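Side-chain contacts in amidohydrolase (Staphylococcus aureus, PDB 3NUR), which probably hydrolyses carbon-nitrogen bonds of linear amides, or a related bond, at a metal site within a TIM barrel: residues Arg145-Cys150 against Asp176-Thr181; Cys150-Gly155 against Glu183-Pro188; Asp300-Glu305 against Asp309-Ala314. One frame throughout, in Å; residues are numbered along the deposited sequence.

Interaction 1 (Arg145-Cys150 against Asp176-Thr181); sequences REFERC and DIIFKT
Phe147, on helix 140-152, points at helix 176-185 and meets two of its residues, Thr181 and Ile178. Starting at the root of the side chain, Phe147 CB lies 4.0 Å from Thr181 CG2. With CG anti to the backbone N (chi1 -157°), the ring runs largely across the direction of the neighbouring helix, sliding past Thr181 in the opposite sense; its CG and CD2 stay near the same methyl, which approaches obliquely. Further out, the ring edge turns to the backbone: Phe147 CE2 is 3.8 Å from Ile178 O, which lies near the ring plane, while Phe147 CD2 is 4.5 Å from Ile178 CG2. The two helices belong to the outer layer of the TIM barrel and run nearly parallel, their local axes 10.0 Å apart and crossing at -19°, as expected of successive helices around a beta/alpha barrel. Beyond the pair, the ring of Phe147 also packs on Ala182, Leu185 and Val187. The hydroxyl of Thr181 turns back into its own helix, OG1 donating to Ile177 O at 2.7 Å, while CG2 faces the phenylalanine; that carbonyl also accepts Thr181 N from the opposite face of its plane. The salt-bridged pair Glu146 and Arg149 turns instead to helix 104-124, where it meets Asn115 and Asp116.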
loop_
_atom_site.group_PDB
_atom_site.type_symbol
_atom_site.label_atom_id
_atom_site.label_comp_id
_atom_site.label_asym_id
_atom_site.label_seq_id
_atom_site.Cartn_x
_atom_site.Cartn_y
_atom_site.Cartn_z
ATOM N N ARG A 145 -1.778 -4.120 18.831
ATOM C CA ARG A 145 -2.969 -4.771 19.411
ATOM C C ARG A 145 -4.180 -4.615 18.477
ATOM O O ARG A 145 -4.945 -5.565 18.294
ATOM C CB ARG A 145 -3.292 -4.187 20.809
ATOM C CG ARG A 145 -2.249 -4.544 21.878
ATOM C CD ARG A 145 -2.746 -4.306 23.311
ATOM N NE ARG A 145 -3.235 -2.941 23.516
ATOM C CZ ARG A 145 -2.477 -1.915 23.899
ATOM N NH1 ARG A 145 -1.186 -2.092 24.151
ATOM N NH2 ARG A 145 -3.004 -0.705 24.032
ATOM N N GLU A 146 -4.327 -3.440 17.842
ATOM C CA GLU A 146 -5.413 -3.216 16.872
ATOM C C GLU A 146 -5.206 -4.063 15.613
ATOM O O GLU A 146 -6.171 -4.529 15.020
ATOM C CB GLU A 146 -5.548 -1.729 16.509
ATOM C CG GLU A 146 -6.710 -1.398 15.570
ATOM C CD GLU A 146 -8.121 -1.752 16.025
ATOM O OE1 GLU A 146 -8.289 -2.230 17.172
ATOM O OE2 GLU A 146 -9.069 -1.503 15.247
ATOM N N PHE A 147 -3.950 -4.269 15.227
ATOM C CA PHE A 147 -3.587 -5.115 14.088
ATOM C C PHE A 147 -4.073 -6.549 14.355
ATOM O O PHE A 147 -4.728 -7.153 13.500
ATOM C CB PHE A 147 -2.052 -5.113 13.891
ATOM C CG PHE A 147 -1.506 -5.454 12.517
ATOM C CD1 PHE A 147 -2.331 -5.985 11.528
ATOM C CD2 PHE A 147 -0.167 -5.226 12.209
ATOM C CE1 PHE A 147 -1.822 -6.301 10.255
ATOM C CE2 PHE A 147 0.338 -5.524 10.939
ATOM C CZ PHE A 147 -0.490 -6.069 9.967
ATOM N N GLU A 148 -3.744 -7.081 15.543
ATOM C CA GLU A 148 -4.127 -8.425 15.976
ATOM C C GLU A 148 -5.651 -8.543 15.999
ATOM O O GLU A 148 -6.180 -9.566 15.538
ATOM C CB GLU A 148 -3.508 -8.749 17.359
ATOM C CG GLU A 148 -3.754 -10.182 17.839
ATOM C CD GLU A 148 -5.039 -10.446 18.612
ATOM O OE1 GLU A 148 -5.471 -9.564 19.390
ATOM O OE2 GLU A 148 -5.605 -11.552 18.452
ATOM N N ARG A 149 -6.353 -7.498 16.514
ATOM C CA ARG A 149 -7.820 -7.478 16.585
ATOM C C ARG A 149 -8.420 -7.546 15.179
ATOM O O ARG A 149 -9.327 -8.332 14.948
ATOM C CB ARG A 149 -8.334 -6.238 17.336
ATOM C CG ARG A 149 -9.836 -6.254 17.565
ATOM C CD ARG A 149 -10.317 -5.004 18.253
ATOM N NE ARG A 149 -10.438 -3.864 17.345
ATOM C CZ ARG A 149 -11.549 -3.532 16.699
ATOM N NH1 ARG A 149 -11.577 -2.453 15.936
ATOM N NH2 ARG A 149 -12.638 -4.286 16.801
ATOM N N CYS A 150 -7.882 -6.757 14.233
ATOM C CA CYS A 150 -8.358 -6.741 12.852
ATOM C C CYS A 150 -8.234 -8.103 12.204
ATOM O O CYS A 150 -9.166 -8.549 11.542
ATOM C CB CYS A 150 -7.614 -5.678 12.049
ATOM S SG CYS A 150 -8.144 -3.991 12.417
ATOM N N ASP A 176 9.239 -1.443 15.669
ATOM C CA ASP A 176 9.553 -2.850 15.378
ATOM C C ASP A 176 8.358 -3.792 15.650
ATOM O O ASP A 176 8.091 -4.675 14.843
ATOM C CB ASP A 176 10.782 -3.305 16.187
ATOM C CG ASP A 176 11.246 -4.687 15.793
ATOM O OD1 ASP A 176 12.007 -4.798 14.815
ATOM O OD2 ASP A 176 10.810 -5.648 16.424
ATOM N N ILE A 177 7.611 -3.544 16.746
ATOM C CA ILE A 177 6.441 -4.327 17.157
ATOM C C ILE A 177 5.366 -4.484 16.063
ATOM O O ILE A 177 4.697 -5.524 16.014
ATOM C CB ILE A 177 5.856 -3.783 18.501
ATOM C CG1 ILE A 177 4.830 -4.752 19.149
ATOM C CG2 ILE A 177 5.292 -2.365 18.372
ATOM C CD1 ILE A 177 5.384 -6.143 19.490
ATOM N N ILE A 178 5.217 -3.472 15.190
ATOM C CA ILE A 178 4.222 -3.503 14.110
ATOM C C ILE A 178 4.604 -4.588 13.088
ATOM O O ILE A 178 3.747 -5.380 12.691
ATOM C CB ILE A 178 4.026 -2.089 13.479
ATOM C CG1 ILE A 178 3.452 -1.095 14.536
ATOM C CG2 ILE A 178 3.123 -2.163 12.220
ATOM C CD1 ILE A 178 3.509 0.442 14.140
ATOM N N PHE A 179 5.896 -4.626 12.695
ATOM C CA PHE A 179 6.429 -5.594 11.729
ATOM C C PHE A 179 6.446 -6.999 12.316
ATOM O O PHE A 179 6.120 -7.941 11.608
ATOM C CB PHE A 179 7.811 -5.153 11.217
ATOM C CG PHE A 179 7.722 -3.763 10.626
ATOM C CD1 PHE A 179 7.227 -3.565 9.336
ATOM C CD2 PHE A 179 8.071 -2.648 11.378
ATOM C CE1 PHE A 179 7.092 -2.274 8.809
ATOM C CE2 PHE A 179 7.931 -1.357 10.851
ATOM C CZ PHE A 179 7.431 -1.177 9.581
ATOM N N LYS A 180 6.823 -7.132 13.609
ATOM C CA LYS A 180 6.834 -8.402 14.334
ATOM C C LYS A 180 5.414 -8.978 14.337
ATOM O O LYS A 180 5.238 -10.162 14.078
ATOM C CB LYS A 180 7.302 -8.169 15.780
ATOM C CG LYS A 180 7.459 -9.452 16.595
ATOM C CD LYS A 180 8.041 -9.127 17.971
ATOM C CE LYS A 180 8.645 -10.339 18.623
ATOM N NZ LYS A 180 9.400 -9.972 19.851
ATOM N N THR A 181 4.412 -8.120 14.573
ATOM C CA THR A 181 3.002 -8.503 14.618
ATOM C C THR A 181 2.531 -9.010 13.261
ATOM O O THR A 181 1.939 -10.082 13.191
ATOM C CB THR A 181 2.160 -7.374 15.223
ATOM O OG1 THR A 181 2.634 -7.137 16.549
ATOM C CG2 THR A 181 0.697 -7.711 15.279
#

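Interaction 2 (Cys150-Gly155 against Glu183-Pro188); sequences CINDLG and ENLDVP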
loop_
_atom_site.group_PDB
_atom_site.type_symbol
_atom_site.label_atom_id
_atom_site.label_comp_id
_atom_site.label_asym_id
_atom_site.label_seq_id
_atom_site.Cartn_x
_atom_site.Cartn_y
_atom_site.Cartn_z
ATOM N N CYS A 150 -7.882 -6.757 14.233
ATOM C CA CYS A 150 -8.358 -6.741 12.852
ATOM C C CYS A 150 -8.234 -8.103 12.204
ATOM O O CYS A 150 -9.166 -8.549 11.542
ATOM C CB CYS A 150 -7.614 -5.678 12.049
ATOM S SG CYS A 150 -8.144 -3.991 12.417
ATOM N N ILE A 151 -7.088 -8.763 12.390
ATOM C CA ILE A 151 -6.855 -10.053 11.770
ATOM C C ILE A 151 -7.691 -11.129 12.427
ATOM O O ILE A 151 -8.454 -11.797 11.740
ATOM C CB ILE A 151 -5.333 -10.402 11.677
ATOM C CG1 ILE A 151 -4.493 -9.288 10.975
ATOM C CG2 ILE A 151 -5.083 -11.794 11.047
ATOM C CD1 ILE A 151 -5.010 -8.623 9.700
ATOM N N ASN A 152 -7.575 -11.273 13.752
ATOM C CA ASN A 152 -8.266 -12.339 14.484
ATOM C C ASN A 152 -9.761 -12.158 14.763
ATOM O O ASN A 152 -10.485 -13.149 14.770
ATOM C CB ASN A 152 -7.456 -12.765 15.719
ATOM C CG ASN A 152 -6.125 -13.397 15.363
ATOM O OD1 ASN A 152 -5.926 -13.924 14.259
ATOM N ND2 ASN A 152 -5.174 -13.336 16.276
ATOM N N ASP A 153 -10.230 -10.926 14.995
ATOM C CA ASP A 153 -11.650 -10.682 15.254
ATOM C C ASP A 153 -12.405 -10.235 14.030
ATOM O O ASP A 153 -13.564 -10.590 13.898
ATOM C CB ASP A 153 -11.866 -9.624 16.360
ATOM C CG ASP A 153 -11.337 -9.968 17.734
ATOM O OD1 ASP A 153 -10.737 -11.057 17.888
ATOM O OD2 ASP A 153 -11.542 -9.151 18.671
ATOM N N LEU A 154 -11.790 -9.403 13.159
ATOM C CA LEU A 154 -12.496 -8.844 12.019
ATOM C C LEU A 154 -12.300 -9.593 10.702
ATOM O O LEU A 154 -13.000 -9.291 9.744
ATOM C CB LEU A 154 -12.213 -7.327 11.853
ATOM C CG LEU A 154 -12.384 -6.427 13.097
ATOM C CD1 LEU A 154 -12.145 -4.963 12.737
ATOM C CD2 LEU A 154 -13.807 -6.591 13.738
ATOM N N GLY A 155 -11.367 -10.540 10.667
ATOM C CA GLY A 155 -11.103 -11.323 9.462
ATOM C C GLY A 155 -10.392 -10.539 8.370
ATOM O O GLY A 155 -10.483 -10.888 7.180
ATOM N N GLU A 183 4.375 -10.312 10.828
ATOM C CA GLU A 183 4.967 -11.626 10.537
ATOM C C GLU A 183 4.259 -12.744 11.326
ATOM O O GLU A 183 3.901 -13.774 10.750
ATOM C CB GLU A 183 6.474 -11.635 10.797
ATOM C CG GLU A 183 7.146 -12.844 10.151
ATOM C CD GLU A 183 8.490 -13.285 10.695
ATOM O OE1 GLU A 183 8.731 -13.130 11.914
ATOM O OE2 GLU A 183 9.297 -13.814 9.898
ATOM N N ASN A 184 4.010 -12.499 12.629
ATOM C CA ASN A 184 3.315 -13.430 13.528
ATOM C C ASN A 184 1.927 -13.774 12.993
ATOM O O ASN A 184 1.529 -14.936 13.054
ATOM C CB ASN A 184 3.202 -12.841 14.935
ATOM C CG ASN A 184 4.433 -13.030 15.800
ATOM O OD1 ASN A 184 5.397 -13.720 15.437
ATOM N ND2 ASN A 184 4.428 -12.424 16.987
ATOM N N LEU A 185 1.210 -12.774 12.445
ATOM C CA LEU A 185 -0.130 -12.966 11.892
ATOM C C LEU A 185 -0.117 -13.497 10.446
ATOM O O LEU A 185 -1.180 -13.861 9.935
ATOM C CB LEU A 185 -0.933 -11.666 11.976
ATOM C CG LEU A 185 -1.213 -11.102 13.378
ATOM C CD1 LEU A 185 -1.666 -9.645 13.287
ATOM C CD2 LEU A 185 -2.225 -11.946 14.131
ATOM N N ASP A 186 1.085 -13.560 9.802
ATOM C CA ASP A 186 1.274 -14.027 8.414
ATOM C C ASP A 186 0.470 -13.177 7.406
ATOM O O ASP A 186 -0.202 -13.695 6.502
ATOM C CB ASP A 186 0.968 -15.534 8.275
ATOM C CG ASP A 186 1.606 -16.196 7.074
ATOM O OD1 ASP A 186 2.693 -15.733 6.640
ATOM O OD2 ASP A 186 1.052 -17.206 6.597
ATOM N N VAL A 187 0.514 -11.850 7.604
ATOM C CA VAL A 187 -0.216 -10.923 6.732
ATOM C C VAL A 187 0.735 -9.827 6.221
ATOM O O VAL A 187 1.666 -9.470 6.945
ATOM C CB VAL A 187 -1.478 -10.313 7.396
ATOM C CG1 VAL A 187 -2.549 -11.377 7.664
ATOM C CG2 VAL A 187 -1.130 -9.529 8.672
ATOM N N PRO A 188 0.485 -9.242 5.018
ATOM C CA PRO A 188 1.384 -8.181 4.535
ATOM C C PRO A 188 1.003 -6.780 5.050
ATOM O O PRO A 188 -0.095 -6.548 5.570
ATOM C CB PRO A 188 1.200 -8.257 3.017
ATOM C CG PRO A 188 -0.251 -8.634 2.848
ATOM C CD PRO A 188 -0.562 -9.557 4.010
#
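The C-terminal ends of two neighbouring outer helices of the TIM barrel, 140-152 and 176-185, meet here, together with the turn that leads from the second helix into strand 189-192. Ile151 and Leu185 face each other across the gap, their CA atoms 7.3 Å apart. The closest approach is between Ile151 CG1 and Leu185 CD1, at 3.7 Å, where the two side chains cross at a slant; the same leucine methyl also lies 4.1 Å from Ile151 CB. Past Leu185 the isoleucine reaches the turn: Val187 CG2 sits 4.1 Å from both CG1 and CD1 of Ile151, the two side chains meeting tip to tip. Val187 CG2 lies between its own backbone N and carbonyl carbon, leaving CG1 anti to the carbonyl carbon (chi1 -66°). Asp186, which separates the two hydrophobic residues, has positive phi (59°) and ends the helix in a Schellman motif, with Asp186 N bonded to Glu183 O at 3.0 Å; this reversal lets both Leu185 and Val187 point at Ile151. On the exposed flank Asn152 lies obliquely across the leucine, its ND2 3.9 Å from Leu185 CD2. That amide nitrogen has its polar partner one turn back, in Glu148 OE2, so its approach to the methyl is van der Waals contact alone. No hydrogen bond or salt bridge links the two segments: the helix ends are joined by dispersion and the burial of 179 Å² of surface, most of it from Ile151, Leu185 and Val187, at a place that is still partly open to solvent.

Interaction 3 (Asp300-Glu305 against Asp309-Ala314); sequences DLVKKE and DRILYA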
loop_
_atom_site.group_PDB
_atom_site.type_symbol
_atom_site.label_atom_id
_atom_site.label_comp_id
_atom_site.label_asym_id
_atom_site.label_seq_id
_atom_site.Cartn_x
_atom_site.Cartn_y
_atom_site.Cartn_z
ATOM N N ASP A 300 7.047 -3.284 -17.889
ATOM C CA ASP A 300 8.203 -4.029 -18.420
ATOM C C ASP A 300 9.417 -3.951 -17.500
ATOM O O ASP A 300 10.071 -4.971 -17.285
ATOM C CB ASP A 300 8.573 -3.550 -19.830
ATOM C CG ASP A 300 7.510 -3.815 -20.885
ATOM O OD1 ASP A 300 6.604 -4.643 -20.630
ATOM O OD2 ASP A 300 7.551 -3.158 -21.941
ATOM N N LEU A 301 9.700 -2.757 -16.942
ATOM C CA LEU A 301 10.833 -2.600 -16.018
ATOM C C LEU A 301 10.647 -3.463 -14.765
ATOM O O LEU A 301 11.563 -4.181 -14.355
ATOM C CB LEU A 301 10.972 -1.118 -15.622
ATOM C CG LEU A 301 12.054 -0.803 -14.558
ATOM C CD1 LEU A 301 13.440 -0.830 -15.174
ATOM C CD2 LEU A 301 11.804 0.559 -13.927
ATOM N N VAL A 302 9.450 -3.399 -14.171
ATOM C CA VAL A 302 9.115 -4.115 -12.936
ATOM C C VAL A 302 9.183 -5.622 -13.187
ATOM O O VAL A 302 9.783 -6.339 -12.389
ATOM C CB VAL A 302 7.740 -3.626 -12.385
ATOM C CG1 VAL A 302 7.173 -4.574 -11.321
ATOM C CG2 VAL A 302 7.843 -2.193 -11.842
ATOM N N LYS A 303 8.638 -6.097 -14.321
ATOM C CA LYS A 303 8.718 -7.531 -14.643
ATOM C C LYS A 303 10.184 -8.009 -14.725
ATOM O O LYS A 303 10.493 -9.096 -14.239
ATOM C CB LYS A 303 7.979 -7.826 -15.962
ATOM C CG LYS A 303 7.807 -9.314 -16.266
ATOM C CD LYS A 303 7.366 -9.518 -17.710
ATOM C CE LYS A 303 7.363 -10.970 -18.133
ATOM N NZ LYS A 303 6.994 -11.128 -19.569
ATOM N N LYS A 304 11.086 -7.219 -15.339
ATOM C CA LYS A 304 12.495 -7.631 -15.467
ATOM C C LYS A 304 13.237 -7.601 -14.128
ATOM O O LYS A 304 14.126 -8.414 -13.903
ATOM C CB LYS A 304 13.242 -6.702 -16.460
ATOM C CG LYS A 304 12.784 -6.813 -17.898
ATOM C CD LYS A 304 13.099 -5.519 -18.672
ATOM C CE LYS A 304 12.483 -5.534 -20.052
ATOM N NZ LYS A 304 12.440 -4.176 -20.656
ATOM N N GLU A 305 12.876 -6.652 -13.250
ATOM C CA GLU A 305 13.536 -6.435 -11.961
ATOM C C GLU A 305 13.102 -7.376 -10.849
ATOM O O GLU A 305 13.967 -7.928 -10.167
ATOM C CB GLU A 305 13.371 -4.972 -11.501
ATOM C CG GLU A 305 14.132 -3.968 -12.354
ATOM C CD GLU A 305 15.633 -4.173 -12.422
ATOM O OE1 GLU A 305 16.212 -4.731 -11.460
ATOM O OE2 GLU A 305 16.232 -3.768 -13.444
ATOM N N ASP A 309 5.975 -13.082 -10.384
ATOM C CA ASP A 309 5.434 -13.619 -9.135
ATOM C C ASP A 309 5.233 -12.552 -8.062
ATOM O O ASP A 309 4.600 -12.830 -7.049
ATOM C CB ASP A 309 6.351 -14.730 -8.584
ATOM C CG ASP A 309 6.391 -16.009 -9.410
ATOM O OD1 ASP A 309 5.313 -16.471 -9.844
ATOM O OD2 ASP A 309 7.488 -16.597 -9.538
ATOM N N ARG A 310 5.824 -11.368 -8.260
ATOM C CA ARG A 310 5.812 -10.297 -7.258
ATOM C C ARG A 310 4.915 -9.132 -7.642
ATOM O O ARG A 310 4.901 -8.114 -6.942
ATOM C CB ARG A 310 7.271 -9.818 -6.981
ATOM C CG ARG A 310 8.267 -10.935 -6.593
ATOM C CD ARG A 310 7.820 -11.853 -5.454
ATOM N NE ARG A 310 7.686 -11.112 -4.200
ATOM C CZ ARG A 310 7.582 -11.685 -3.003
ATOM N NH1 ARG A 310 7.592 -13.009 -2.890
ATOM N NH2 ARG A 310 7.474 -10.939 -1.910
ATOM N N ILE A 311 4.137 -9.277 -8.721
ATOM C CA ILE A 311 3.261 -8.196 -9.171
ATOM C C ILE A 311 1.806 -8.469 -8.808
ATOM O O ILE A 311 1.269 -9.537 -9.112
ATOM C CB ILE A 311 3.451 -7.903 -10.694
ATOM C CG1 ILE A 311 4.938 -7.571 -11.023
ATOM C CG2 ILE A 311 2.507 -6.794 -11.184
ATOM C CD1 ILE A 311 5.253 -7.613 -12.525
ATOM N N LEU A 312 1.174 -7.485 -8.170
ATOM C CA LEU A 312 -0.242 -7.544 -7.799
ATOM C C LEU A 312 -0.991 -6.466 -8.561
ATOM O O LEU A 312 -0.369 -5.518 -9.009
ATOM C CB LEU A 312 -0.431 -7.335 -6.278
ATOM C CG LEU A 312 0.270 -8.319 -5.353
ATOM C CD1 LEU A 312 0.128 -7.877 -3.886
ATOM C CD2 LEU A 312 -0.243 -9.742 -5.554
ATOM N N TYR A 313 -2.306 -6.626 -8.754
ATOM C CA TYR A 313 -3.098 -5.650 -9.493
ATOM C C TYR A 313 -3.756 -4.647 -8.545
ATOM O O TYR A 313 -3.960 -4.955 -7.373
ATOM C CB TYR A 313 -4.114 -6.376 -10.394
ATOM C CG TYR A 313 -4.437 -5.680 -11.699
ATOM C CD1 TYR A 313 -3.472 -4.941 -12.379
ATOM C CD2 TYR A 313 -5.699 -5.802 -12.282
ATOM C CE1 TYR A 313 -3.751 -4.340 -13.610
ATOM C CE2 TYR A 313 -5.991 -5.206 -13.512
ATOM C CZ TYR A 313 -5.017 -4.468 -14.166
ATOM O OH TYR A 313 -5.312 -3.865 -15.368
ATOM N N ALA A 314 -4.001 -3.429 -9.022
ATOM C CA ALA A 314 -4.579 -2.345 -8.199
ATOM C C ALA A 314 -5.021 -1.214 -9.106
ATOM O O ALA A 314 -4.359 -0.949 -10.111
ATOM C CB ALA A 314 -3.548 -1.824 -7.200
#
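Ile311 meets Val302 and Lys303 where helix 296-306 of the TIM barrel turns back, through a short 3-10 segment, into the extended chain that pairs beside strand 286-288. Ile311 has the largest buried area of the three. Its CG1 branch lies anti to the carbonyl carbon (chi1 -56°) and chi2 of 166° extends CD1 toward the helix. Both CG1 and CD1 of Ile311 are 3.8 Å from Val302 CG1, so one valine methyl packs against the end of the isoleucine branch, the side chains crossing at an angle. The valine also packs on Ile288 and Trp254, while helix 336-351 brings Ile342 against Ile311 and Asn346 ND2, which donates to Ile311 O. Further along the same extended chain, Ala314 packs on Glu28, one of the calcium ligands. Lys303 contributes only the root of its side chain; the rest extends away, and its NZ makes a long, weak ion pair with Glu338. At that root, Ile311 CD1 rests 4.1 Å from Lys303 CA and 4.4 Å from Lys303 CB.

Overall arrangement
From the N terminus, the chain passes strands 24-31, 87-94 and 129-131 before helix 140-152, which enters interactions 1 and 2 in turn. Strand 159-162 follows, and helix 176-185 then closes interaction 1 and, a turn later, interaction 2. The two therefore cross along the chain, share Cys150 and form one continuous seam between neighbouring helices; Glu148 CA of the first packs 3.8 Å from Leu185 CD1 of the second. Interaction 3 comes later as a tight local closure, with three residues between its segments, joining helix 296-306 to the chain that follows it. Its centre lies about 28 Å from that of interaction 1, across the chain's centre.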